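Local coordinates for putative protein-disulfide isomerase (Pseudomonas syringae pv. tomato, PDB 3GN3) that is of unknown function but, as a putative protein-disulfide isomerase of the DsbA family, probably takes part in thiol-disulfide exchange, at residues A[5-10]-A[49-54]; A[60-65]-A[110-115]; A[66-71]-A[134-139]; A[71-76]-A[125-130]; A[95-100]-A[117-122]. All blocks are in the same frame, centred on the assembly; numbering follows the deposited sequence.

Interaction 1: residues A[5-10]-A[49-54]; sequences HSDALS and TVRIRL
Two arginines on one strand reach over to the incoming N-terminal segment and grip it at different points. The chain of Arg51, extended from CG to NE, donates from NE to Ser10 OG at 2.9 Å, with the serine oxygen close to the guanidinium plane; Ser10 OG stands anti to its own backbone N and also brushes Thr49 CG2. Above the same guanidinium lie Ser6 O and the CB of Asp7. The Asp7 carboxylate stays well out of the guanidinium plane, so Asp7 OD1 and Arg51 NH2, 4.5 Å apart, are related by charge alone. Arg53 bends at chi2 (-52°), which swings its flat end back under Arg51 CB, and NH1 gives a nearly straight bond to Ser6 O at 2.8 Å, meeting the carbonyl from above its plane; NH2 adds a weak second bond. Beneath these polar grips, Ile52 N donates to Leu9 O at 3.0 Å in the carbonyl plane, and the CB atoms of Leu9 and Ile52 pack together while Leu9 CD2 reaches Leu54 CD1. Further out, Glu19 forms a salt bridge with Arg53 NH2, and Met87 of helix 79-92 touches Leu9, Ile52 and Leu54. Leu9 centres an inverse gamma turn, after which Ser10 and Arg51 form a non-hydrogen-bonded antiparallel pair: here strand 10-12, outermost in this chain's mixed sheet, joins strand 48-54, consistent with the thioredoxin-like fold of DsbA relatives.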
# COMPACT_ATOMS: atom_id res chain seq x y z
N HIS A 5 2.26 -20.88 -4.29
CA HIS A 5 3.07 -19.92 -5.05
C HIS A 5 4.06 -19.20 -4.14
O HIS A 5 5.18 -18.92 -4.55
CB HIS A 5 2.21 -18.85 -5.72
CG HIS A 5 1.17 -19.38 -6.66
ND1 HIS A 5 1.46 -19.85 -7.92
CD2 HIS A 5 -0.18 -19.46 -6.54
CE1 HIS A 5 0.35 -20.22 -8.53
NE2 HIS A 5 -0.67 -19.98 -7.71
N SER A 6 3.63 -18.92 -2.91
CA SER A 6 4.39 -18.11 -1.94
C SER A 6 5.78 -18.63 -1.54
O SER A 6 6.55 -17.89 -0.94
CB SER A 6 3.56 -17.87 -0.68
OG SER A 6 3.04 -19.09 -0.17
N ASP A 7 6.11 -19.88 -1.85
CA ASP A 7 7.43 -20.38 -1.50
C ASP A 7 8.16 -21.29 -2.50
O ASP A 7 9.01 -22.08 -2.11
CB ASP A 7 7.44 -20.98 -0.07
CG ASP A 7 6.51 -22.22 0.08
OD1 ASP A 7 6.39 -22.70 1.24
OD2 ASP A 7 5.90 -22.70 -0.91
N ALA A 8 7.88 -21.17 -3.80
CA ALA A 8 8.68 -21.91 -4.77
C ALA A 8 10.12 -21.40 -4.73
O ALA A 8 11.07 -22.17 -4.48
CB ALA A 8 8.09 -21.83 -6.19
N LEU A 9 10.28 -20.09 -4.95
CA LEU A 9 11.60 -19.50 -5.12
C LEU A 9 12.20 -19.21 -3.75
O LEU A 9 12.37 -18.05 -3.37
CB LEU A 9 11.48 -18.24 -5.97
CG LEU A 9 11.45 -18.44 -7.49
CD1 LEU A 9 10.82 -19.75 -7.90
CD2 LEU A 9 10.79 -17.27 -8.19
N SER A 10 12.52 -20.27 -3.02
CA SER A 10 12.89 -20.18 -1.63
C SER A 10 14.11 -21.06 -1.29
O SER A 10 14.21 -22.18 -1.76
CB SER A 10 11.70 -20.59 -0.78
OG SER A 10 11.89 -20.22 0.57
N THR A 49 15.92 -17.54 5.72
CA THR A 49 15.32 -18.02 4.48
C THR A 49 15.37 -16.87 3.47
O THR A 49 15.00 -15.75 3.78
CB THR A 49 13.88 -18.54 4.72
OG1 THR A 49 13.91 -19.54 5.76
CG2 THR A 49 13.30 -19.17 3.46
N VAL A 50 15.88 -17.15 2.28
CA VAL A 50 15.92 -16.18 1.20
C VAL A 50 14.84 -16.53 0.18
O VAL A 50 14.81 -17.65 -0.32
CB VAL A 50 17.29 -16.19 0.50
CG1 VAL A 50 17.30 -15.29 -0.71
CG2 VAL A 50 18.40 -15.76 1.47
N ARG A 51 13.94 -15.60 -0.11
CA ARG A 51 12.95 -15.79 -1.19
C ARG A 51 13.03 -14.70 -2.23
O ARG A 51 13.11 -13.51 -1.90
CB ARG A 51 11.52 -15.85 -0.65
CG ARG A 51 11.35 -16.77 0.53
CD ARG A 51 9.92 -17.14 0.69
NE ARG A 51 9.81 -18.39 1.42
CZ ARG A 51 9.13 -18.53 2.54
NH1 ARG A 51 8.49 -17.50 3.06
NH2 ARG A 51 9.08 -19.69 3.14
N ILE A 52 12.99 -15.12 -3.49
CA ILE A 52 12.84 -14.22 -4.62
C ILE A 52 11.34 -13.99 -4.96
O ILE A 52 10.56 -14.95 -5.03
CB ILE A 52 13.59 -14.76 -5.84
CG1 ILE A 52 15.08 -14.90 -5.50
CG2 ILE A 52 13.38 -13.84 -7.07
CD1 ILE A 52 15.90 -15.65 -6.54
N ARG A 53 10.96 -12.73 -5.14
CA ARG A 53 9.65 -12.40 -5.72
C ARG A 53 9.94 -11.64 -6.99
O ARG A 53 10.90 -10.88 -7.06
CB ARG A 53 8.77 -11.54 -4.82
CG ARG A 53 8.87 -11.77 -3.32
CD ARG A 53 8.70 -13.21 -2.96
NE ARG A 53 8.19 -13.43 -1.62
CZ ARG A 53 7.77 -14.62 -1.20
NH1 ARG A 53 7.84 -15.65 -2.02
NH2 ARG A 53 7.28 -14.78 0.03
N LEU A 54 9.10 -11.84 -8.00
CA LEU A 54 9.35 -11.26 -9.30
C LEU A 54 8.60 -9.93 -9.45
O LEU A 54 7.37 -9.87 -9.36
CB LEU A 54 9.01 -12.27 -10.40
CG LEU A 54 9.82 -13.57 -10.26
CD1 LEU A 54 9.28 -14.63 -11.17
CD2 LEU A 54 11.32 -13.35 -10.48

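Interaction 2: residues A[60-65]-A[110-115]; sequences HMFSGV and ATPNDI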
# COMPACT_ATOMS: atom_id res chain seq x y z
N HIS A 60 10.26 -2.23 -18.67
CA HIS A 60 11.06 -3.32 -19.24
C HIS A 60 10.11 -4.19 -20.12
O HIS A 60 9.47 -5.12 -19.61
CB HIS A 60 11.72 -4.14 -18.12
CG HIS A 60 12.83 -3.42 -17.41
ND1 HIS A 60 14.14 -3.84 -17.45
CD2 HIS A 60 12.83 -2.27 -16.69
CE1 HIS A 60 14.90 -2.99 -16.78
NE2 HIS A 60 14.13 -2.03 -16.30
N MET A 61 10.02 -3.87 -21.41
CA MET A 61 8.89 -4.32 -22.26
C MET A 61 8.77 -5.84 -22.50
O MET A 61 7.66 -6.35 -22.75
CB MET A 61 8.81 -3.51 -23.56
CG MET A 61 8.27 -2.07 -23.37
SD MET A 61 8.25 -0.91 -24.78
CE MET A 61 9.95 -0.91 -25.35
N PHE A 62 9.87 -6.58 -22.38
CA PHE A 62 9.76 -8.03 -22.46
C PHE A 62 9.68 -8.71 -21.09
O PHE A 62 9.83 -9.93 -20.98
CB PHE A 62 10.88 -8.64 -23.33
CG PHE A 62 10.49 -8.81 -24.79
CD1 PHE A 62 11.27 -8.25 -25.79
CD2 PHE A 62 9.35 -9.51 -25.15
CE1 PHE A 62 10.91 -8.39 -27.15
CE2 PHE A 62 8.98 -9.67 -26.50
CZ PHE A 62 9.77 -9.10 -27.50
N SER A 63 9.38 -7.93 -20.05
CA SER A 63 9.38 -8.47 -18.70
C SER A 63 8.33 -9.56 -18.52
O SER A 63 8.61 -10.60 -17.90
CB SER A 63 9.17 -7.36 -17.67
OG SER A 63 9.12 -7.88 -16.35
N GLY A 64 7.13 -9.32 -19.03
CA GLY A 64 6.04 -10.30 -18.91
C GLY A 64 6.36 -11.66 -19.52
O GLY A 64 6.03 -12.70 -18.94
N VAL A 65 7.01 -11.65 -20.69
CA VAL A 65 7.43 -12.88 -21.35
C VAL A 65 8.46 -13.55 -20.44
O VAL A 65 8.31 -14.72 -20.07
CB VAL A 65 8.09 -12.60 -22.71
CG1 VAL A 65 8.62 -13.89 -23.32
CG2 VAL A 65 7.13 -11.91 -23.64
N ALA A 110 12.09 -8.46 -32.30
CA ALA A 110 12.00 -9.83 -31.77
C ALA A 110 10.59 -10.15 -31.31
O ALA A 110 9.82 -9.25 -31.00
CB ALA A 110 12.99 -10.06 -30.64
N THR A 111 10.28 -11.43 -31.23
CA THR A 111 8.95 -11.88 -30.87
C THR A 111 8.99 -12.58 -29.52
O THR A 111 10.06 -13.01 -29.10
CB THR A 111 8.39 -12.88 -31.92
OG1 THR A 111 9.14 -14.11 -31.87
CG2 THR A 111 8.45 -12.28 -33.32
N PRO A 112 7.84 -12.71 -28.85
CA PRO A 112 7.83 -13.55 -27.66
C PRO A 112 8.53 -14.89 -27.90
O PRO A 112 9.29 -15.34 -27.04
CB PRO A 112 6.34 -13.74 -27.41
CG PRO A 112 5.78 -12.45 -27.80
CD PRO A 112 6.58 -11.96 -28.97
N ASN A 113 8.32 -15.51 -29.06
CA ASN A 113 8.97 -16.79 -29.38
C ASN A 113 10.48 -16.68 -29.54
O ASN A 113 11.18 -17.60 -29.14
CB ASN A 113 8.32 -17.46 -30.59
CG ASN A 113 7.13 -18.32 -30.22
OD1 ASN A 113 6.20 -18.47 -31.01
ND2 ASN A 113 7.15 -18.87 -29.01
N ASP A 114 10.97 -15.57 -30.10
CA ASP A 114 12.41 -15.30 -30.15
C ASP A 114 13.05 -15.26 -28.74
O ASP A 114 14.06 -15.93 -28.49
CB ASP A 114 12.71 -14.00 -30.89
CG ASP A 114 12.37 -14.09 -32.35
OD1 ASP A 114 12.54 -15.18 -32.94
OD2 ASP A 114 11.93 -13.06 -32.93
N ILE A 115 12.42 -14.50 -27.83
CA ILE A 115 12.83 -14.38 -26.43
C ILE A 115 12.82 -15.75 -25.73
O ILE A 115 13.77 -16.09 -25.02
CB ILE A 115 11.94 -13.33 -25.69
CG1 ILE A 115 12.13 -11.93 -26.29
CG2 ILE A 115 12.17 -13.34 -24.18
CD1 ILE A 115 13.57 -11.53 -26.63
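In what is probably the helical insertion of a DsbA-like fold, the starts of helices 63-73 and 112-123 meet through apolar packing. The contact centres on Phe62, at the N-cap position of its helix. Its ring takes Ile115 CG1 squarely over one face in a CH-pi contact, the carbon 3.6 Å from the ring centroid and only 2° off the normal, while Ile115 CD1 lies near Phe62 CD1 and CE1. Pro112 CD comes up to Phe62 CE2 at 4.1 Å. One turn along, Val65 crosses Ile115 obliquely, Val65 CG1 against Ile115 CG2 at 3.7 Å.

Hydrogen bonding serves the second helix itself: Thr111 and Asp114 form a capping box, with Asp114 N donating to Thr111 OG1 and Thr111 N to Asp114 OD2. This helix start also faces a neighbouring subunit, whose Ala110 packs on Pro112. At the far rim of the Phe62 ring, the edge at Phe62 CZ meets the backbone O of Ala110, 3.5 Å away and in the ring plane.

Interaction 3: residues A[66-71]-A[134-139]; sequences IVRCIL and PELEHA
Apolar packing between helix 63-73 and segment 134-139 runs through Leu136, which sits with CG anti to its backbone N (chi1 -163°) and spreads its methyls over helix 63-73. Leu136 CD2 rests on the aliphatic stem of Arg68, 3.7 Å from Arg68 CG, and Leu136 CD1 lies 4.2 Å from Leu71 CB. One turn further on, Leu71 CD1 packs against Ala139 CB at 3.8 Å. Leu54 of strand 48-54 touches Leu71 as well, so helix 63-73 here meets both the central sheet and the N-terminal part of helix 137-150, as expected for a DsbA-like fold in which a helical region is inserted into a thioredoxin-like core.

The polar part belongs to the extended Arg68. Leu136 CB lies over one face of its guanidinium, offset toward the rim, and NE is held by Phe131 O, with the Phe131 ring adding a cation-pi contact. Arg68 NH1 approaches Glu137 N at 3.4 Å, but both are donors. A water mediates instead: it accepts from Arg68 NH2 at 2.8 Å, donates a hydrogen bond to Pro134 O at 2.6 Å, and takes a weak bond from Glu137 N. The carboxylate of Glu137 turns elsewhere, to a salt bridge with Lys141.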
# COMPACT_ATOMS: atom_id res chain seq x y z
N ILE A 66 9.49 -12.79 -20.06
CA ILE A 66 10.60 -13.31 -19.26
C ILE A 66 10.16 -13.81 -17.89
O ILE A 66 10.56 -14.89 -17.47
CB ILE A 66 11.75 -12.28 -19.17
CG1 ILE A 66 12.34 -12.05 -20.57
CG2 ILE A 66 12.83 -12.77 -18.17
CD1 ILE A 66 13.17 -10.79 -20.72
N VAL A 67 9.31 -13.06 -17.21
CA VAL A 67 8.79 -13.50 -15.90
C VAL A 67 8.02 -14.82 -16.04
O VAL A 67 8.19 -15.74 -15.22
CB VAL A 67 7.93 -12.40 -15.17
CG1 VAL A 67 7.18 -12.98 -13.97
CG2 VAL A 67 8.78 -11.23 -14.74
N ARG A 68 7.18 -14.91 -17.08
CA ARG A 68 6.45 -16.15 -17.36
C ARG A 68 7.42 -17.35 -17.57
O ARG A 68 7.21 -18.43 -17.01
CB ARG A 68 5.47 -15.97 -18.54
CG ARG A 68 4.39 -17.06 -18.63
CD ARG A 68 3.41 -16.82 -19.79
NE ARG A 68 2.56 -17.99 -20.05
CZ ARG A 68 1.44 -18.29 -19.39
NH1 ARG A 68 1.00 -17.50 -18.43
NH2 ARG A 68 0.77 -19.40 -19.69
N CYS A 69 8.48 -17.14 -18.35
CA CYS A 69 9.53 -18.15 -18.51
C CYS A 69 10.12 -18.63 -17.20
O CYS A 69 10.36 -19.84 -17.03
CB CYS A 69 10.67 -17.61 -19.34
SG CYS A 69 10.20 -17.39 -21.05
N ILE A 70 10.37 -17.68 -16.29
CA ILE A 70 10.97 -18.03 -15.02
C ILE A 70 10.02 -18.93 -14.26
O ILE A 70 10.41 -19.98 -13.73
CB ILE A 70 11.37 -16.79 -14.18
CG1 ILE A 70 12.50 -16.04 -14.87
CG2 ILE A 70 11.75 -17.19 -12.75
CD1 ILE A 70 12.51 -14.57 -14.56
N LEU A 71 8.76 -18.53 -14.22
CA LEU A 71 7.77 -19.29 -13.48
C LEU A 71 7.43 -20.60 -14.19
O LEU A 71 7.06 -21.58 -13.53
CB LEU A 71 6.54 -18.43 -13.20
CG LEU A 71 6.84 -17.39 -12.12
CD1 LEU A 71 5.77 -16.27 -12.05
CD2 LEU A 71 7.03 -18.05 -10.76
N PRO A 134 -1.82 -22.99 -19.34
CA PRO A 134 -2.65 -21.83 -19.04
C PRO A 134 -2.81 -21.58 -17.54
O PRO A 134 -3.17 -20.47 -17.15
CB PRO A 134 -3.99 -22.16 -19.71
CG PRO A 134 -4.05 -23.62 -19.78
CD PRO A 134 -2.62 -24.13 -19.83
N GLU A 135 -2.51 -22.58 -16.71
CA GLU A 135 -2.55 -22.39 -15.25
C GLU A 135 -1.46 -21.44 -14.72
O GLU A 135 -1.53 -20.96 -13.59
CB GLU A 135 -2.50 -23.73 -14.54
CG GLU A 135 -3.78 -24.55 -14.68
CD GLU A 135 -5.02 -23.79 -14.21
OE1 GLU A 135 -5.15 -23.56 -12.98
OE2 GLU A 135 -5.87 -23.41 -15.07
N LEU A 136 -0.46 -21.15 -15.56
CA LEU A 136 0.73 -20.40 -15.18
C LEU A 136 0.49 -18.90 -14.95
O LEU A 136 1.29 -18.24 -14.28
CB LEU A 136 1.79 -20.60 -16.25
CG LEU A 136 3.27 -20.28 -16.03
CD1 LEU A 136 3.86 -21.14 -14.94
CD2 LEU A 136 3.98 -20.51 -17.35
N GLU A 137 -0.60 -18.36 -15.50
CA GLU A 137 -1.01 -16.97 -15.26
C GLU A 137 -1.18 -16.70 -13.78
O GLU A 137 -0.94 -15.58 -13.33
CB GLU A 137 -2.32 -16.64 -15.99
CG GLU A 137 -3.54 -17.34 -15.41
CD GLU A 137 -4.84 -16.73 -15.85
OE1 GLU A 137 -5.16 -16.78 -17.05
OE2 GLU A 137 -5.55 -16.18 -15.00
N HIS A 138 -1.59 -17.71 -13.02
CA HIS A 138 -1.80 -17.56 -11.59
C HIS A 138 -0.53 -17.28 -10.79
O HIS A 138 -0.56 -16.49 -9.84
CB HIS A 138 -2.59 -18.74 -11.02
CG HIS A 138 -3.99 -18.79 -11.53
ND1 HIS A 138 -4.38 -19.64 -12.55
CD2 HIS A 138 -5.08 -18.04 -11.23
CE1 HIS A 138 -5.66 -19.44 -12.82
NE2 HIS A 138 -6.10 -18.47 -12.04
N ALA A 139 0.57 -17.92 -11.17
CA ALA A 139 1.88 -17.66 -10.55
C ALA A 139 2.31 -16.22 -10.83
O ALA A 139 2.69 -15.51 -9.90
CB ALA A 139 2.95 -18.66 -11.02
O HOH W 1 -1.61 -18.70 -18.30

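Interaction 4: residues A[71-76]-A[125-130]; sequences LAAATL and LALAEA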
# COMPACT_ATOMS: atom_id res chain seq x y z
N LEU A 71 8.76 -18.53 -14.22
CA LEU A 71 7.77 -19.29 -13.48
C LEU A 71 7.43 -20.60 -14.19
O LEU A 71 7.06 -21.58 -13.53
CB LEU A 71 6.54 -18.43 -13.20
CG LEU A 71 6.84 -17.39 -12.12
CD1 LEU A 71 5.77 -16.27 -12.05
CD2 LEU A 71 7.03 -18.05 -10.76
N ALA A 72 7.56 -20.61 -15.52
CA ALA A 72 7.46 -21.85 -16.31
C ALA A 72 8.55 -22.84 -15.91
O ALA A 72 8.27 -24.01 -15.70
CB ALA A 72 7.51 -21.55 -17.83
N ALA A 73 9.80 -22.36 -15.81
CA ALA A 73 10.93 -23.18 -15.36
C ALA A 73 10.67 -23.81 -13.99
O ALA A 73 11.02 -24.95 -13.76
CB ALA A 73 12.21 -22.38 -15.34
N ALA A 74 10.04 -23.06 -13.09
CA ALA A 74 9.78 -23.57 -11.75
C ALA A 74 8.84 -24.76 -11.76
O ALA A 74 8.68 -25.37 -10.71
CB ALA A 74 9.23 -22.48 -10.84
N THR A 75 8.22 -25.05 -12.91
CA THR A 75 7.27 -26.19 -13.02
C THR A 75 7.92 -27.46 -13.56
O THR A 75 7.38 -28.53 -13.37
CB THR A 75 5.99 -25.89 -13.88
OG1 THR A 75 6.35 -25.63 -15.26
CG2 THR A 75 5.16 -24.73 -13.31
N LEU A 76 9.07 -27.33 -14.24
CA LEU A 76 9.93 -28.45 -14.62
C LEU A 76 10.39 -29.29 -13.41
O LEU A 76 10.20 -28.88 -12.25
CB LEU A 76 11.15 -27.92 -15.35
CG LEU A 76 10.87 -27.01 -16.54
CD1 LEU A 76 12.17 -26.58 -17.24
CD2 LEU A 76 9.92 -27.69 -17.53
N LEU A 125 17.44 -25.12 -21.16
CA LEU A 125 16.18 -25.74 -20.73
C LEU A 125 15.11 -25.61 -21.81
O LEU A 125 15.12 -24.66 -22.61
CB LEU A 125 15.67 -25.10 -19.44
CG LEU A 125 16.33 -25.39 -18.10
CD1 LEU A 125 15.83 -24.39 -17.05
CD2 LEU A 125 16.08 -26.81 -17.65
N ALA A 126 14.20 -26.57 -21.84
CA ALA A 126 13.09 -26.56 -22.78
C ALA A 126 11.91 -25.92 -22.06
O ALA A 126 11.44 -26.44 -21.04
CB ALA A 126 12.77 -27.97 -23.24
N LEU A 127 11.43 -24.79 -22.56
CA LEU A 127 10.46 -23.98 -21.82
C LEU A 127 9.11 -23.79 -22.51
O LEU A 127 8.08 -23.73 -21.83
CB LEU A 127 11.06 -22.61 -21.48
CG LEU A 127 12.28 -22.63 -20.57
CD1 LEU A 127 12.97 -21.28 -20.60
CD2 LEU A 127 11.92 -23.05 -19.15
N ALA A 128 9.14 -23.71 -23.84
CA ALA A 128 7.96 -23.45 -24.67
C ALA A 128 6.74 -24.21 -24.19
O ALA A 128 5.70 -23.61 -23.92
CB ALA A 128 8.23 -23.74 -26.15
N GLU A 129 6.84 -25.52 -24.08
CA GLU A 129 5.67 -26.28 -23.68
C GLU A 129 5.14 -25.79 -22.34
O GLU A 129 3.97 -25.43 -22.25
CB GLU A 129 5.92 -27.78 -23.64
CG GLU A 129 4.63 -28.54 -23.40
CD GLU A 129 4.82 -30.04 -23.32
OE1 GLU A 129 5.69 -30.58 -24.06
OE2 GLU A 129 4.08 -30.68 -22.52
N ALA A 130 6.01 -25.75 -21.33
CA ALA A 130 5.65 -25.31 -19.98
C ALA A 130 5.10 -23.88 -19.96
O ALA A 130 4.17 -23.58 -19.21
CB ALA A 130 6.84 -25.44 -19.04
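Leu76, closing the type I turn Ala73 to Leu76 at the C-terminal part of helix 63-73, shows how one branched side chain can touch four residues of a facing segment. From CB, CG departs anti to the carbonyl carbon and beside the backbone N (chi1 -54°), which directs both methyls at segment 125-130. CD1 has the richer surroundings: the side chains of Leu76 and Leu125 cross obliquely, Leu76 CD1 to Leu125 CD2 at 3.9 Å, Ala126 O stands beside Leu76 CD1, and Leu127 CD2 touches it at 4.0 Å. Leu76 CD2 meets the same Ala126 O and, on helix 128-132, Ala130 CB at 4.1 Å.

Small residues let the backbones draw near behind this leucine. Ala72 and Ala130 face each other, CB to CB at 4.1 Å, and Ala73 CB receives Leu127 CD2 at 3.9 Å. Val86 of helix 79-92 touches Ala73, Leu125 and Leu127. The hydroxyl of Thr75 turns back into its own segment: Thr75 OG1 donates to Ala72 O at 2.6 Å, on a carbonyl lone pair, while Thr75 N donates to the same oxygen. Thr75 OG1 also packs against Ala130 CB. The join between the segments therefore rests on dispersion and the burial of apolar surface, the Thr75 hydroxyl being satisfied by Ala72 O.

Interaction 5: residues A[95-100]-A[117-122]; sequences EEFEFE and ARIERY
Two rings and a guanidinium set the geometry where the loop after helix 79-92 meets helix 112-123, probably within the helical region that DsbA-family proteins add to a thioredoxin fold. The Phe97 ring lies with its CE2 and CZ rim toward Tyr122, and Tyr122 in turn presents its own edge, so the two meet rim to rim, Phe97 CZ to Tyr122 CD2 at 3.9 Å, while His93 stacks on the tyrosine ring. Glu96 OE1 also sits in the plane of the Tyr122 ring at its edge. The guanidinium of Arg118 is turned only 18° from the Phe97 ring plane, although the touching is done by its stem, Arg118 CG to Phe97 CZ at 3.4 Å.

Phe97 runs antiparallel alongside each of Arg118 and Tyr122, and its CE1 lies 3.5 Å from Ile119 CG1; Val90 and Ile66 pack on both Phe97 and Ile119, making the apolar floor.

Polar bonds rim the outer side. Arg118 bends at chi2 and chi3, both away from staggered values, which lets Arg118 NH2 donate to Glu96 O at 3.2 Å, in the carbonyl plane but with the oxygen tilted out of the guanidinium plane. Glu96 OE1 lies 4.3 Å from Arg118 NE, a nearby positive charge that may stabilise the carboxylate. With the carboxylate and ring planes 79° apart, Tyr122 OH donates to the syn lone pair of Glu96 OE1 over a very short 2.4 Å.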
# COMPACT_ATOMS: atom_id res chain seq x y z
N GLU A 95 21.51 -7.26 -21.17
CA GLU A 95 21.33 -6.30 -22.21
C GLU A 95 20.55 -6.87 -23.40
O GLU A 95 19.76 -6.16 -24.01
CB GLU A 95 22.67 -5.80 -22.65
CG GLU A 95 22.58 -4.51 -23.36
CD GLU A 95 23.91 -3.82 -23.39
OE1 GLU A 95 24.02 -2.76 -22.72
OE2 GLU A 95 24.86 -4.36 -24.04
N GLU A 96 20.76 -8.14 -23.71
CA GLU A 96 20.10 -8.78 -24.85
C GLU A 96 18.62 -9.03 -24.64
O GLU A 96 17.92 -9.42 -25.57
CB GLU A 96 20.74 -10.13 -25.14
CG GLU A 96 22.10 -10.09 -25.81
CD GLU A 96 22.79 -11.44 -25.66
OE1 GLU A 96 22.24 -12.44 -26.18
OE2 GLU A 96 23.85 -11.49 -25.00
N PHE A 97 18.15 -8.86 -23.42
CA PHE A 97 16.74 -9.06 -23.12
C PHE A 97 16.09 -7.73 -22.71
O PHE A 97 15.07 -7.71 -22.02
CB PHE A 97 16.58 -10.09 -22.02
CG PHE A 97 16.98 -11.48 -22.40
CD1 PHE A 97 16.12 -12.29 -23.15
CD2 PHE A 97 18.21 -12.00 -21.99
CE1 PHE A 97 16.47 -13.59 -23.49
CE2 PHE A 97 18.59 -13.30 -22.32
CZ PHE A 97 17.71 -14.11 -23.07
N GLU A 98 16.69 -6.61 -23.13
CA GLU A 98 16.13 -5.31 -22.80
C GLU A 98 16.15 -4.39 -24.01
O GLU A 98 16.36 -4.87 -25.14
CB GLU A 98 16.83 -4.70 -21.58
CG GLU A 98 15.86 -4.36 -20.43
CD GLU A 98 14.74 -3.35 -20.82
OE1 GLU A 98 13.69 -3.75 -21.38
OE2 GLU A 98 14.92 -2.15 -20.53
N PHE A 99 15.90 -3.10 -23.81
CA PHE A 99 15.77 -2.17 -24.92
C PHE A 99 16.62 -0.94 -24.65
O PHE A 99 16.62 -0.44 -23.52
CB PHE A 99 14.30 -1.75 -25.11
CG PHE A 99 13.38 -2.86 -25.61
CD1 PHE A 99 12.96 -2.89 -26.95
CD2 PHE A 99 12.90 -3.85 -24.74
CE1 PHE A 99 12.10 -3.88 -27.42
CE2 PHE A 99 12.04 -4.85 -25.19
CZ PHE A 99 11.64 -4.87 -26.55
N GLU A 100 17.33 -0.42 -25.65
CA GLU A 100 18.12 0.78 -25.45
C GLU A 100 17.20 1.90 -24.98
O GLU A 100 16.19 2.20 -25.62
CB GLU A 100 18.91 1.17 -26.72
N ALA A 117 13.05 -18.83 -27.14
CA ALA A 117 14.13 -19.60 -27.76
C ALA A 117 15.51 -19.19 -27.20
O ALA A 117 16.32 -20.04 -26.85
CB ALA A 117 14.08 -19.43 -29.28
N ARG A 118 15.72 -17.87 -27.10
CA ARG A 118 16.92 -17.25 -26.54
C ARG A 118 17.23 -17.70 -25.09
O ARG A 118 18.37 -18.07 -24.77
CB ARG A 118 16.78 -15.73 -26.60
CG ARG A 118 18.06 -14.97 -26.39
CD ARG A 118 18.48 -14.30 -27.65
NE ARG A 118 18.20 -12.86 -27.65
CZ ARG A 118 17.23 -12.27 -28.34
NH1 ARG A 118 16.39 -12.98 -29.07
NH2 ARG A 118 17.08 -10.96 -28.29
N ILE A 119 16.22 -17.68 -24.23
CA ILE A 119 16.37 -18.17 -22.87
C ILE A 119 16.62 -19.68 -22.85
O ILE A 119 17.39 -20.19 -22.03
CB ILE A 119 15.13 -17.82 -22.01
CG1 ILE A 119 14.98 -16.29 -21.91
CG2 ILE A 119 15.19 -18.52 -20.66
CD1 ILE A 119 13.73 -15.86 -21.17
N GLU A 120 15.96 -20.40 -23.76
CA GLU A 120 16.19 -21.83 -23.89
C GLU A 120 17.65 -22.15 -24.24
O GLU A 120 18.27 -22.97 -23.56
CB GLU A 120 15.25 -22.44 -24.91
CG GLU A 120 13.87 -22.71 -24.35
CD GLU A 120 12.89 -23.10 -25.42
OE1 GLU A 120 11.88 -23.77 -25.08
OE2 GLU A 120 13.15 -22.74 -26.59
N ARG A 121 18.18 -21.46 -25.25
CA ARG A 121 19.59 -21.57 -25.64
C ARG A 121 20.52 -21.44 -24.44
O ARG A 121 21.27 -22.37 -24.10
CB ARG A 121 19.95 -20.45 -26.61
CG ARG A 121 20.59 -20.91 -27.88
CD ARG A 121 19.55 -20.83 -28.98
NE ARG A 121 19.31 -19.42 -29.32
CZ ARG A 121 18.30 -18.97 -30.07
NH1 ARG A 121 17.41 -19.82 -30.58
NH2 ARG A 121 18.20 -17.67 -30.30
N TYR A 122 20.42 -20.28 -23.80
CA TYR A 122 21.32 -19.82 -22.76
C TYR A 122 21.21 -20.60 -21.46
O TYR A 122 22.19 -20.75 -20.74
CB TYR A 122 21.04 -18.36 -22.48
CG TYR A 122 21.54 -17.41 -23.53
CD1 TYR A 122 22.64 -17.73 -24.34
CD2 TYR A 122 20.95 -16.15 -23.68
CE1 TYR A 122 23.12 -16.83 -25.26
CE2 TYR A 122 21.43 -15.25 -24.60
CZ TYR A 122 22.50 -15.60 -25.38
OH TYR A 122 22.95 -14.71 -26.31

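How the interactions relate
Helix 63-73 is the common element: interactions 2, 3 and 4 follow its length, while interaction 5 reaches it through Ile66 CD1, 3.7 Å from Phe97 CB. Interactions 3 and 4 share Leu71, and their centres lie 9 Å apart; interactions 2 and 5, 8 Å apart, are joined by Phe62 CD1 and Phe99 CZ at 3.5 Å. Glu120 OE1 probably accepts from Leu127 N at 2.8 Å, linking interactions 4 and 5. Interaction 1 belongs to the sheet, about 23 Å between centres from interactions 2 and 5, and is tied to interaction 3 by His5 ND1, 3.4 Å from Ala139 CA. Thr25, just before helix 27-33, where relatives carry their redox site, touches Ile66 and Phe97.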